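Local coordinates for protein MFP2B (Ascaris suum, PDB 2BJR) that probably enhances polymerization of the major sperm protein (MSP), and so helps drive the amoeboid motility of nematode sperm, at residues D116-I120 / L131-K137; G237-M241 / H307-S313; G281-K287 / V356-K362. All coordinates share one frame; numbering follows the deposited sequence.

Overall arrangement
Read from the N terminus, the chain first closes contact 1, a short local loop: ten residues separate its segments, which form a beta hairpin in the first of two related cytosolic motility protein regions. The other two contacts lie in the second region, and they cross. Segment 237-241 opens contact 2, 281-287 opens contact 3, 307-313 then closes contact 2 and 356-362 closes contact 3. Contact 2 ties one sheet, through strand 238-247, to the loop leading into a strand of another; contact 3 pairs two strands of that second sheet. Contacts 2 and 3 touch where S313 CB meets V356 CG1 at 4.2 Å. Contacts 1 and 3 lie on opposite sides of the chain's centre, their centres about 38 Å apart.

Contact 1 (D116-I120 / L131-K137)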
loop_
_atom_site.group_PDB
_atom_site.type_symbol
_atom_site.label_atom_id
_atom_site.label_comp_id
_atom_site.label_asym_id
_atom_site.label_seq_id
_atom_site.Cartn_x
_atom_site.Cartn_y
_atom_site.Cartn_z
ATOM N N ASP A 116 11.614 -15.435 19.469
ATOM C CA ASP A 116 12.838 -15.502 18.687
ATOM C C ASP A 116 12.616 -15.128 17.199
ATOM O O ASP A 116 13.537 -15.206 16.432
ATOM C CB ASP A 116 13.441 -16.904 18.746
ATOM C CG ASP A 116 14.235 -17.170 20.042
ATOM O OD1 ASP A 116 14.760 -16.242 20.683
ATOM O OD2 ASP A 116 14.436 -18.329 20.413
ATOM N N SER A 117 11.417 -14.700 16.836
ATOM C CA SER A 117 11.112 -14.427 15.432
ATOM C C SER A 117 11.096 -12.921 15.227
ATOM O O SER A 117 10.541 -12.168 16.051
ATOM C CB SER A 117 9.799 -15.040 15.062
ATOM O OG SER A 117 9.305 -14.582 13.810
ATOM N N PHE A 118 11.687 -12.482 14.123
ATOM C CA PHE A 118 11.464 -11.116 13.694
ATOM C C PHE A 118 11.213 -11.011 12.202
ATOM O O PHE A 118 11.780 -11.785 11.418
ATOM C CB PHE A 118 12.577 -10.219 14.068
ATOM C CG PHE A 118 13.902 -10.663 13.659
ATOM C CD1 PHE A 118 14.547 -10.077 12.581
ATOM C CD2 PHE A 118 14.605 -11.574 14.435
ATOM C CE1 PHE A 118 15.842 -10.458 12.239
ATOM C CE2 PHE A 118 15.886 -11.962 14.085
ATOM C CZ PHE A 118 16.511 -11.409 13.012
ATOM N N PRO A 119 10.362 -10.088 11.812
ATOM C CA PRO A 119 10.140 -9.866 10.376
ATOM C C PRO A 119 11.403 -9.488 9.638
ATOM O O PRO A 119 12.255 -8.754 10.191
ATOM C CB PRO A 119 9.129 -8.729 10.356
ATOM C CG PRO A 119 8.457 -8.796 11.691
ATOM C CD PRO A 119 9.512 -9.214 12.653
ATOM N N ILE A 120 11.540 -9.977 8.405
ATOM C CA ILE A 120 12.650 -9.624 7.540
ATOM C C ILE A 120 12.129 -9.486 6.102
ATOM O O ILE A 120 11.394 -10.349 5.598
ATOM C CB ILE A 120 13.820 -10.592 7.705
ATOM C CG1 ILE A 120 15.046 -10.107 6.952
ATOM C CG2 ILE A 120 13.463 -12.018 7.323
ATOM C CD1 ILE A 120 16.321 -10.881 7.373
ATOM N N LEU A 131 8.379 -10.733 2.223
ATOM C CA LEU A 131 8.498 -10.556 3.652
ATOM C C LEU A 131 8.417 -11.941 4.282
ATOM O O LEU A 131 7.517 -12.736 3.974
ATOM C CB LEU A 131 7.383 -9.613 4.105
ATOM C CG LEU A 131 7.347 -9.176 5.529
ATOM C CD1 LEU A 131 8.533 -8.301 5.939
ATOM C CD2 LEU A 131 5.983 -8.502 5.762
ATOM N N GLY A 132 9.370 -12.231 5.146
ATOM C CA GLY A 132 9.416 -13.501 5.876
ATOM C C GLY A 132 9.836 -13.294 7.327
ATOM O O GLY A 132 9.648 -12.205 7.872
ATOM N N TYR A 133 10.449 -14.296 7.926
ATOM C CA TYR A 133 10.973 -14.172 9.294
ATOM C C TYR A 133 12.314 -14.751 9.444
ATOM O O TYR A 133 12.668 -15.718 8.767
ATOM C CB TYR A 133 10.023 -14.722 10.358
ATOM C CG TYR A 133 10.109 -16.218 10.626
ATOM C CD1 TYR A 133 10.887 -16.714 11.677
ATOM C CD2 TYR A 133 9.474 -17.133 9.795
ATOM C CE1 TYR A 133 10.999 -18.102 11.933
ATOM C CE2 TYR A 133 9.593 -18.538 10.048
ATOM C CZ TYR A 133 10.351 -18.985 11.131
ATOM O OH TYR A 133 10.448 -20.345 11.365
ATOM N N ALA A 134 13.064 -14.143 10.356
ATOM C CA ALA A 134 14.363 -14.638 10.743
ATOM C C ALA A 134 14.257 -15.186 12.180
ATOM O O ALA A 134 13.523 -14.654 13.018
ATOM C CB ALA A 134 15.380 -13.588 10.649
ATOM N N ASP A 135 14.976 -16.264 12.417
ATOM C CA ASP A 135 15.013 -16.910 13.751
ATOM C C ASP A 135 16.259 -16.422 14.442
ATOM O O ASP A 135 17.383 -16.562 13.947
ATOM C CB ASP A 135 15.025 -18.411 13.610
ATOM C CG ASP A 135 15.016 -19.119 14.955
ATOM O OD1 ASP A 135 16.020 -19.123 15.659
ATOM O OD2 ASP A 135 14.045 -19.713 15.366
ATOM N N ASN A 136 16.059 -15.834 15.605
ATOM C CA ASN A 136 17.146 -15.302 16.388
ATOM C C ASN A 136 18.206 -16.329 16.786
ATOM O O ASN A 136 19.348 -16.000 16.915
ATOM C CB ASN A 136 16.600 -14.706 17.680
ATOM C CG ASN A 136 17.621 -13.937 18.393
ATOM O OD1 ASN A 136 18.332 -13.125 17.778
ATOM N ND2 ASN A 136 17.767 -14.207 19.684
ATOM N N LYS A 137 17.808 -17.554 16.972
ATOM C CA LYS A 137 18.764 -18.580 17.414
ATOM C C LYS A 137 19.589 -19.111 16.228
ATOM O O LYS A 137 20.824 -19.145 16.299
ATOM C CB LYS A 137 18.051 -19.731 18.121
ATOM C CG LYS A 137 17.112 -19.367 19.272
ATOM C CD LYS A 137 16.290 -20.630 19.715
ATOM C CE LYS A 137 16.080 -20.736 21.273
ATOM N NZ LYS A 137 14.696 -21.239 21.667
#
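F118 lays its ring over the methyl group of its cross-strand partner A134. CB of A134 stands 3.7 Å from the centroid of the F118 ring, 25° off its normal and displaced toward the CZ rim, a CH-pi contact. A side chain as small as alanine lets the ring fold down this far. With chi1 at 53°, CG of F118 sits between its own backbone N and carbonyl carbon, which carries the ring back across the neighbouring strand. I120 shares this face and brings CG2 to 4.1 Å from A134 CB; its partner G132 adds no side chain there.

On the other face S117 OG lies 3.4 Å from Y133 CD1, obliquely to that ring, while its hydrogen bond goes to H46 of strand 43-52. P119 turns away from the partner strand, its CB only loosely approaching L131 CD1, and both touch V35 of strand 34-40.

The backbones hold this antiparallel hairpin together with two bonds in each of the pairs F118-A134 and I120-G132. A fifth, from N136 N to D116 O at 2.7 Å, extends the pairing past the strand ends. There D135 OD1 accepts from K137 N at 2.7 Å, an Asx turn where the chain leaves the strand. K137 lies beside D116, and K137 NZ and D116 OD2 form a salt bridge of 3.2 Å.

The chemistry is thus divided: the face of F118, A134 and I120 is apolar, H46 satisfies the S117 hydroxyl on the opposite face, and charges gather at the more exposed end, where the lysine probably eases the closeness of D116 OD2 and D135 OD1, 5.1 Å apart.

Contact 2 (G237-M241 / H307-S313); sequences GEPVM and HHKGNIS
The imidazole of H307 has E238 over one face and H308 ND1 over the other, with K309 CB in its plane at the edge. E238 CG makes the CH-pi contact, 4.0 Å from the centroid of the H307 ring and 29° off its normal. CG anti to the backbone N in H307 (chi1 -177°) sends this ring out toward G237, whose carbonyl O lies 3.1 Å from H307 CE1, oblique to the ring.

Beyond CG the glutamate runs on extended until its OE2 meets K309 NZ at 2.6 Å, a short salt bridge on the syn side of the carboxylate, somewhat out of its plane. OE1 is taken by the indole N-H of W257, so the carboxylate is held at both oxygens.

H307 to G310 form a type I turn, with glycine at its end adopting backbone angles that suit it. N311 OD1 reinforces the loop by accepting from H307 N at 3.1 Å. Compact P239 packs against H307 and I312, setting CD 3.6 Å from H307 CB and CG 4.0 Å from I312 CG1. M241, present as selenomethionine, reaches I312 CG2 with CG of its unbranched chain, also at 4.0 Å.

P239 and M241 pack further on L232 of strand 229-235 and on V305, whose backbone bonds to I312. The contact sets these two residues of an inner strand of one sheet against the loop leading into strand 313-319 of the other, with K327 of strand 322-329 alongside, touching both M241 and I312.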
loop_
_atom_site.group_PDB
_atom_site.type_symbol
_atom_site.label_atom_id
_atom_site.label_comp_id
_atom_site.label_asym_id
_atom_site.label_seq_id
_atom_site.Cartn_x
_atom_site.Cartn_y
_atom_site.Cartn_z
ATOM N N GLY A 237 -5.408 -10.918 -7.111
ATOM C CA GLY A 237 -4.052 -10.470 -7.218
ATOM C C GLY A 237 -3.829 -9.342 -8.217
ATOM O O GLY A 237 -2.724 -8.880 -8.366
ATOM N N GLU A 238 -4.890 -8.861 -8.846
ATOM C CA GLU A 238 -4.778 -7.767 -9.817
ATOM C C GLU A 238 -5.166 -6.402 -9.200
ATOM O O GLU A 238 -6.220 -6.286 -8.564
ATOM C CB GLU A 238 -5.692 -8.005 -10.991
ATOM C CG GLU A 238 -5.329 -9.262 -11.772
ATOM C CD GLU A 238 -6.210 -9.540 -12.971
ATOM O OE1 GLU A 238 -6.743 -8.601 -13.619
ATOM O OE2 GLU A 238 -6.299 -10.752 -13.313
ATOM N N PRO A 239 -4.362 -5.376 -9.429
ATOM C CA PRO A 239 -4.690 -4.026 -8.943
ATOM C C PRO A 239 -5.801 -3.385 -9.733
ATOM O O PRO A 239 -5.844 -3.481 -10.975
ATOM C CB PRO A 239 -3.378 -3.277 -9.118
ATOM C CG PRO A 239 -2.720 -3.927 -10.276
ATOM C CD PRO A 239 -3.099 -5.368 -10.185
ATOM N N VAL A 240 -6.776 -2.819 -9.024
ATOM C CA VAL A 240 -7.932 -2.179 -9.615
ATOM C C VAL A 240 -8.034 -0.753 -9.072
ATOM O O VAL A 240 -8.296 -0.554 -7.880
ATOM C CB VAL A 240 -9.203 -2.918 -9.227
ATOM C CG1 VAL A 240 -10.418 -2.399 -9.982
ATOM C CG2 VAL A 240 -8.997 -4.411 -9.463
HETATM N N MSE A 241 -7.842 0.223 -9.961
HETATM C CA MSE A 241 -8.103 1.601 -9.587
HETATM C C MSE A 241 -9.582 1.892 -9.778
HETATM O O MSE A 241 -10.251 1.392 -10.646
HETATM C CB MSE A 241 -7.285 2.618 -10.376
HETATM C CG MSE A 241 -5.842 2.497 -10.238
HETATM SE SE MSE A 241 -5.159 3.041 -8.533
HETATM C CE MSE A 241 -3.332 2.722 -8.999
ATOM N N HIS A 307 1.648 -4.998 -12.463
ATOM C CA HIS A 307 1.181 -6.361 -12.432
ATOM C C HIS A 307 1.568 -7.023 -13.755
ATOM O O HIS A 307 1.700 -6.358 -14.799
ATOM C CB HIS A 307 -0.334 -6.389 -12.243
ATOM C CG HIS A 307 -0.896 -7.760 -12.129
ATOM N ND1 HIS A 307 -0.981 -8.444 -10.929
ATOM C CD2 HIS A 307 -1.381 -8.593 -13.070
ATOM C CE1 HIS A 307 -1.516 -9.629 -11.146
ATOM N NE2 HIS A 307 -1.755 -9.755 -12.436
ATOM N N HIS A 308 1.716 -8.342 -13.756
ATOM C CA HIS A 308 2.193 -9.004 -14.982
ATOM C C HIS A 308 1.198 -8.933 -16.126
ATOM O O HIS A 308 1.572 -9.023 -17.280
ATOM C CB HIS A 308 2.637 -10.453 -14.707
ATOM C CG HIS A 308 1.525 -11.356 -14.294
ATOM N ND1 HIS A 308 1.292 -11.684 -12.979
ATOM C CD2 HIS A 308 0.570 -11.989 -15.013
ATOM C CE1 HIS A 308 0.250 -12.489 -12.904
ATOM N NE2 HIS A 308 -0.207 -12.692 -14.125
ATOM N N LYS A 309 -0.081 -8.789 -15.840
ATOM C CA LYS A 309 -1.103 -8.622 -16.893
ATOM C C LYS A 309 -1.246 -7.181 -17.429
ATOM O O LYS A 309 -2.082 -6.932 -18.279
ATOM C CB LYS A 309 -2.468 -9.049 -16.395
ATOM C CG LYS A 309 -2.650 -10.564 -16.162
ATOM C CD LYS A 309 -4.137 -10.879 -16.382
ATOM C CE LYS A 309 -4.649 -12.041 -15.587
ATOM N NZ LYS A 309 -6.181 -12.041 -15.623
ATOM N N GLY A 310 -0.476 -6.237 -16.920
ATOM C CA GLY A 310 -0.648 -4.846 -17.300
ATOM C C GLY A 310 -0.582 -3.947 -16.074
ATOM O O GLY A 310 -1.154 -4.280 -15.038
ATOM N N ASN A 311 0.095 -2.816 -16.192
ATOM C CA ASN A 311 0.206 -1.859 -15.107
ATOM C C ASN A 311 -0.965 -0.916 -15.137
ATOM O O ASN A 311 -1.389 -0.474 -16.193
ATOM C CB ASN A 311 1.520 -1.122 -15.224
ATOM C CG ASN A 311 2.687 -2.097 -15.401
ATOM O OD1 ASN A 311 2.677 -3.202 -14.811
ATOM N ND2 ASN A 311 3.646 -1.734 -16.250
ATOM N N ILE A 312 -1.545 -0.648 -13.977
ATOM C CA ILE A 312 -2.818 0.044 -13.927
ATOM C C ILE A 312 -2.676 1.436 -13.333
ATOM O O ILE A 312 -2.032 1.606 -12.309
ATOM C CB ILE A 312 -3.794 -0.814 -13.128
ATOM C CG1 ILE A 312 -3.880 -2.240 -13.704
ATOM C CG2 ILE A 312 -5.157 -0.195 -13.135
ATOM C CD1 ILE A 312 -4.414 -2.331 -15.133
ATOM N N SER A 313 -3.327 2.418 -13.952
ATOM C CA SER A 313 -3.252 3.827 -13.582
ATOM C C SER A 313 -4.655 4.372 -13.328
ATOM O O SER A 313 -5.616 3.875 -13.942
ATOM C CB SER A 313 -2.620 4.655 -14.726
ATOM O OG SER A 313 -1.326 4.170 -15.022
#

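Contact 3 (G281-K287 / V356-K362); sequences GFDYDWK and VLCRKAK
F282 and R359 have much the same first torsion, chi1 59° and 55°, with CG between backbone N and carbonyl carbon; on the face they share with Y284, L357 and W286, this turns the two groups toward each other diagonally across the strands. From CG to NE the R359 chain is extended, and its CZ hangs 4.7 Å from the centroid of the F282 ring, 4° off the normal. The guanidinium stands nearly upright there, NH1 pointing down over the ring centre: a cation-pi contact. Its nitrogens are further fixed by T191 O and by a salt bridge to D368.

Y284 runs alongside R359, pointing the same way, its CD2 3.8 Å from R359 CB, while C358 O lies in the plane of the tyrosine ring at its edge. One pair further, L357 covers the broad face of W286: CB is 3.7 Å from the centroid of the six-membered ring and almost straight above it, and L357 CD1 reaches W286 CE2 at 3.6 Å.

The face of D283, D285 and K287 carries charged groups, with V356 and C358 also on it. K362, bent at its last torsion, comes in from the strand end and brings NZ to 2.9 Å from D283 OD1 and 2.8 Å from D283 OD2, using the syn lone pair of each. E277 also bridges to NZ and R280 to the aspartate, a cluster that probably keeps these charges ionised. A water donates to both D283 OD2 and K360 O. Toward the far end D285 pairs with K287, its neighbour but one, NZ to OD2 2.8 Å.

Seven backbone bonds knit the strands, though F282 N is buried without a partner. With 68 residues between the segments this is no hairpin but a long-range antiparallel pairing; strand 355-361 also pairs with 300-302 and 313-319. Y284 and L357 meet L272, so their face is turned, at least in part, toward strand 268-274 of the other sheet.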
loop_
_atom_site.group_PDB
_atom_site.type_symbol
_atom_site.label_atom_id
_atom_site.label_comp_id
_atom_site.label_asym_id
_atom_site.label_seq_id
_atom_site.Cartn_x
_atom_site.Cartn_y
_atom_site.Cartn_z
ATOM N N GLY A 281 8.359 15.010 -3.267
ATOM C CA GLY A 281 9.354 15.148 -4.291
ATOM C C GLY A 281 8.742 15.183 -5.673
ATOM O O GLY A 281 9.452 15.054 -6.631
ATOM N N PHE A 282 7.421 15.291 -5.753
ATOM C CA PHE A 282 6.687 15.257 -7.008
ATOM C C PHE A 282 5.336 15.960 -6.853
ATOM O O PHE A 282 4.829 16.097 -5.728
ATOM C CB PHE A 282 6.499 13.797 -7.458
ATOM C CG PHE A 282 5.766 12.965 -6.450
ATOM C CD1 PHE A 282 4.382 12.891 -6.463
ATOM C CD2 PHE A 282 6.474 12.293 -5.462
ATOM C CE1 PHE A 282 3.706 12.139 -5.493
ATOM C CE2 PHE A 282 5.809 11.542 -4.500
ATOM C CZ PHE A 282 4.428 11.476 -4.522
ATOM N N ASP A 283 4.760 16.410 -7.971
ATOM C CA ASP A 283 3.443 16.972 -8.005
ATOM C C ASP A 283 2.515 16.178 -8.919
ATOM O O ASP A 283 2.948 15.622 -9.921
ATOM C CB ASP A 283 3.499 18.433 -8.541
ATOM C CG ASP A 283 4.435 19.299 -7.697
ATOM O OD1 ASP A 283 4.183 19.396 -6.475
ATOM O OD2 ASP A 283 5.484 19.816 -8.149
ATOM N N TYR A 284 1.226 16.197 -8.609
ATOM C CA TYR A 284 0.227 15.505 -9.411
ATOM C C TYR A 284 -0.471 16.473 -10.356
ATOM O O TYR A 284 -0.684 17.634 -10.001
ATOM C CB TYR A 284 -0.876 14.908 -8.525
ATOM C CG TYR A 284 -0.463 13.700 -7.723
ATOM C CD1 TYR A 284 -0.629 13.672 -6.360
ATOM C CD2 TYR A 284 0.083 12.585 -8.341
ATOM C CE1 TYR A 284 -0.299 12.533 -5.593
ATOM C CE2 TYR A 284 0.493 11.490 -7.585
ATOM C CZ TYR A 284 0.279 11.454 -6.228
ATOM O OH TYR A 284 0.677 10.325 -5.502
ATOM N N ASP A 285 -0.902 15.953 -11.495
ATOM C CA ASP A 285 -1.819 16.628 -12.395
ATOM C C ASP A 285 -2.452 15.597 -13.308
ATOM O O ASP A 285 -1.899 14.523 -13.497
ATOM C CB ASP A 285 -1.019 17.579 -13.280
ATOM C CG ASP A 285 -1.879 18.648 -13.929
ATOM O OD1 ASP A 285 -3.091 18.819 -13.591
ATOM O OD2 ASP A 285 -1.338 19.347 -14.800
ATOM N N TRP A 286 -3.598 15.906 -13.878
ATOM C CA TRP A 286 -4.292 14.973 -14.752
ATOM C C TRP A 286 -3.963 15.407 -16.144
ATOM O O TRP A 286 -4.074 16.602 -16.444
ATOM C CB TRP A 286 -5.791 14.970 -14.491
ATOM C CG TRP A 286 -6.113 14.488 -13.108
ATOM C CD1 TRP A 286 -5.973 15.188 -11.929
ATOM C CD2 TRP A 286 -6.613 13.211 -12.755
ATOM N NE1 TRP A 286 -6.373 14.412 -10.869
ATOM C CE2 TRP A 286 -6.762 13.187 -11.342
ATOM C CE3 TRP A 286 -6.939 12.065 -13.479
ATOM C CZ2 TRP A 286 -7.230 12.077 -10.658
ATOM C CZ3 TRP A 286 -7.399 10.955 -12.772
ATOM C CH2 TRP A 286 -7.571 10.994 -11.378
ATOM N N LYS A 287 -3.492 14.472 -16.957
ATOM C CA LYS A 287 -3.006 14.776 -18.318
ATOM C C LYS A 287 -3.744 13.951 -19.352
ATOM O O LYS A 287 -4.120 12.807 -19.066
ATOM C CB LYS A 287 -1.516 14.470 -18.433
ATOM C CG LYS A 287 -0.614 15.240 -17.489
ATOM C CD LYS A 287 -0.693 16.773 -17.829
ATOM C CE LYS A 287 0.444 17.548 -17.183
ATOM N NZ LYS A 287 0.121 19.018 -17.135
ATOM N N VAL A 356 -5.408 11.043 -17.506
ATOM C CA VAL A 356 -4.698 10.082 -16.663
ATOM C C VAL A 356 -4.007 10.813 -15.519
ATOM O O VAL A 356 -3.402 11.863 -15.723
ATOM C CB VAL A 356 -3.668 9.284 -17.503
ATOM C CG1 VAL A 356 -2.826 8.371 -16.664
ATOM C CG2 VAL A 356 -4.380 8.518 -18.524
ATOM N N LEU A 357 -4.057 10.275 -14.298
ATOM C CA LEU A 357 -3.356 10.920 -13.179
ATOM C C LEU A 357 -1.861 10.663 -13.364
ATOM O O LEU A 357 -1.435 9.507 -13.444
ATOM C CB LEU A 357 -3.817 10.366 -11.809
ATOM C CG LEU A 357 -3.013 10.991 -10.648
ATOM C CD1 LEU A 357 -3.282 12.514 -10.579
ATOM C CD2 LEU A 357 -3.294 10.330 -9.342
ATOM N N CYS A 358 -1.092 11.735 -13.485
ATOM C CA CYS A 358 0.347 11.680 -13.623
ATOM C C CYS A 358 1.005 12.482 -12.524
ATOM O O CYS A 358 0.339 13.227 -11.760
ATOM C CB CYS A 358 0.788 12.275 -14.961
ATOM S SG CYS A 358 0.086 11.426 -16.393
ATOM N N ARG A 359 2.306 12.248 -12.410
ATOM C CA ARG A 359 3.139 12.994 -11.518
ATOM C C ARG A 359 4.473 13.326 -12.197
ATOM O O ARG A 359 4.922 12.646 -13.105
ATOM C CB ARG A 359 3.405 12.228 -10.214
ATOM C CG ARG A 359 3.983 10.873 -10.362
ATOM C CD ARG A 359 4.259 10.204 -9.026
ATOM N NE ARG A 359 4.967 8.956 -9.167
ATOM C CZ ARG A 359 5.683 8.404 -8.204
ATOM N NH1 ARG A 359 5.705 8.928 -6.970
ATOM N NH2 ARG A 359 6.383 7.334 -8.476
ATOM N N LYS A 360 5.092 14.382 -11.690
ATOM C CA LYS A 360 6.330 14.925 -12.248
ATOM C C LYS A 360 7.253 15.212 -11.104
ATOM O O LYS A 360 6.876 15.932 -10.179
ATOM C CB LYS A 360 6.066 16.255 -12.962
ATOM C CG LYS A 360 7.382 16.927 -13.465
ATOM C CD LYS A 360 7.115 17.943 -14.607
ATOM C CE LYS A 360 8.475 18.524 -15.179
ATOM N NZ LYS A 360 8.378 18.988 -16.618
ATOM N N ALA A 361 8.468 14.717 -11.215
ATOM C CA ALA A 361 9.469 14.930 -10.199
ATOM C C ALA A 361 9.839 16.415 -10.109
ATOM O O ALA A 361 9.989 17.102 -11.132
ATOM C CB ALA A 361 10.696 14.157 -10.506
ATOM N N LYS A 362 9.994 16.861 -8.882
ATOM C CA LYS A 362 10.563 18.166 -8.580
ATOM C C LYS A 362 12.078 18.160 -8.835
ATOM O O LYS A 362 12.751 17.107 -8.818
ATOM C CB LYS A 362 10.288 18.533 -7.125
ATOM C CG LYS A 362 8.843 18.919 -6.848
ATOM C CD LYS A 362 8.638 19.429 -5.406
ATOM C CE LYS A 362 7.175 19.716 -5.048
ATOM N NZ LYS A 362 6.571 20.872 -5.822
HETATM O O HOH W 1 6.802 18.724 -10.372
#